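Local structure of Tox3 (Phaeosphaeria nodorum, 6WES) at residues A[105-108]-A[109-112]. The protein is, in its C-terminal beta-barrel part, a necrotrophic effector of a fungal pathogen, probably a secreted toxin recognised through host Snn3. Residues are numbered along the deposited sequence; the frame is centred on the assembly and turned at random.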
loop_
_atom_site.group_PDB
_atom_site.type_symbol
_atom_site.label_atom_id
_atom_site.label_comp_id
_atom_site.label_asym_id
_atom_site.label_seq_id
_atom_site.Cartn_x
_atom_site.Cartn_y
_atom_site.Cartn_z
ATOM N N GLY A 105 0.128 12.463 -5.791
ATOM C CA GLY A 105 -0.371 13.488 -6.698
ATOM C C GLY A 105 0.597 14.656 -6.775
ATOM O O GLY A 105 1.142 15.079 -5.753
ATOM N N PHE A 106 0.768 15.201 -7.980
ATOM C CA PHE A 106 1.645 16.342 -8.219
ATOM C C PHE A 106 0.862 17.545 -8.731
ATOM O O PHE A 106 -0.185 17.413 -9.381
ATOM C CB PHE A 106 2.697 16.006 -9.283
ATOM C CG PHE A 106 3.608 14.878 -8.887
ATOM C CD1 PHE A 106 4.715 15.124 -8.086
ATOM C CD2 PHE A 106 3.352 13.578 -9.284
ATOM C CE1 PHE A 106 5.548 14.111 -7.688
ATOM C CE2 PHE A 106 4.222 12.541 -8.905
ATOM C CZ PHE A 106 5.307 12.810 -8.090
ATOM N N ASP A 107 1.391 18.728 -8.444
ATOM C CA ASP A 107 0.926 19.972 -9.063
ATOM C C ASP A 107 2.097 20.542 -9.858
ATOM O O ASP A 107 2.917 21.303 -9.328
ATOM C CB ASP A 107 0.419 20.976 -8.040
ATOM C CG ASP A 107 -0.056 22.279 -8.675
ATOM O OD1 ASP A 107 0.115 22.479 -9.895
ATOM O OD2 ASP A 107 -0.629 23.097 -7.934
ATOM N N ARG A 108 2.153 20.190 -11.151
ATOM C CA ARG A 108 3.297 20.584 -11.964
ATOM C C ARG A 108 3.296 22.070 -12.285
ATOM O O ARG A 108 4.333 22.591 -12.702
ATOM C CB ARG A 108 3.435 19.735 -13.226
ATOM C CG ARG A 108 3.897 18.292 -12.943
ATOM C CD ARG A 108 4.075 17.565 -14.226
ATOM N NE ARG A 108 4.541 16.184 -14.140
ATOM C CZ ARG A 108 5.816 15.813 -14.085
ATOM N NH1 ARG A 108 6.771 16.722 -13.993
ATOM N NH2 ARG A 108 6.150 14.519 -14.103
ATOM N N THR A 109 2.176 22.772 -12.083
ATOM C CA THR A 109 2.195 24.230 -12.250
ATOM C C THR A 109 3.047 24.935 -11.206
ATOM O O THR A 109 3.381 26.115 -11.396
ATOM C CB THR A 109 0.787 24.849 -12.251
ATOM O OG1 THR A 109 0.265 24.908 -10.918
ATOM C CG2 THR A 109 -0.165 24.079 -13.158
ATOM N N ARG A 110 3.421 24.240 -10.133
ATOM C CA ARG A 110 4.175 24.816 -9.027
ATOM C C ARG A 110 5.519 24.126 -8.854
ATOM O O ARG A 110 6.117 24.189 -7.776
ATOM C CB ARG A 110 3.366 24.759 -7.731
ATOM C CG ARG A 110 2.144 25.657 -7.784
ATOM C CD ARG A 110 1.397 25.632 -6.435
ATOM N NE ARG A 110 0.210 26.498 -6.451
ATOM C CZ ARG A 110 0.219 27.812 -6.250
ATOM N NH1 ARG A 110 1.351 28.463 -6.013
ATOM N NH2 ARG A 110 -0.930 28.484 -6.297
ATOM N N MET A 111 6.024 23.493 -9.907
ATOM C CA MET A 111 7.210 22.648 -9.805
ATOM C C MET A 111 8.430 23.243 -10.513
ATOM O O MET A 111 9.268 22.521 -11.059
ATOM C CB MET A 111 6.899 21.220 -10.261
ATOM C CG MET A 111 6.176 20.468 -9.162
ATOM S SD MET A 111 5.707 18.776 -9.547
ATOM C CE MET A 111 7.205 18.144 -10.288
ATOM N N HIS A 112 8.580 24.571 -10.497
ATOM C CA HIS A 112 9.735 25.158 -11.159
ATOM C C HIS A 112 11.028 24.921 -10.384
ATOM O O HIS A 112 12.103 24.850 -10.998
ATOM C CB HIS A 112 9.475 26.640 -11.439
ATOM C CG HIS A 112 8.408 26.855 -12.468
ATOM N ND1 HIS A 112 7.068 26.931 -12.149
ATOM C CD2 HIS A 112 8.478 26.937 -13.817
ATOM C CE1 HIS A 112 6.360 27.087 -13.253
ATOM N NE2 HIS A 112 7.193 27.093 -14.279
#
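Asp107 reaches forward over the turn to Thr109, whose hydroxyl OG1 donates to Asp107 OD1 over 2.6 Å. The hydroxyl meets the syn side of that oxygen, 22° out of the carboxylate plane. Asp107 OD1 takes a second, weak bond from Thr109 N at 3.0 Å, so both donors of one threonine converge on it. With CG anti to the backbone N of Asp107 (chi1 179°), the short carboxylate is carried forward to the amide two residues on, a distance aspartate can span without a longer chain. The other oxygen, Asp107 OD2, lies near the plane of the Arg110 guanidinium, at its edge, in a long salt bridge of 3.8 Å to Arg110 NE; the two charged planes stand almost perpendicular. The backbone closes too: Arg110 N bonds to Asp107 O at 3.1 Å, completing a beta turn over residues 107-110, and a weak bond from Met111 N to Arg108 O closes a successive turn over 108-111. Arg108 and Thr109 thus make a short run of 3-10 geometry, just past the end of strand 92-105 in the beta barrel and before strand 126-133. Met111 turns back toward Phe106 and Arg108. With CG anti to its carbonyl carbon (chi1 -79°) and chi2 extended, the flexible side chain brings Met111 SD to 4.1 Å from Phe106 CD1 in an oblique Met-aromatic contact, and Met111 SD also packs 3.9 Å from Arg108 CG. Phe106 and Met111 are both buried, and with the Arg108 side chain they touch Leu45 of strand 45-53. The extended Arg108 chain carries its guanidinium past the methionine to the backbone oxygens of Pro41, Gln43 and Ala70, a multiple-donor role that suits arginine and ties the turn to two other loops.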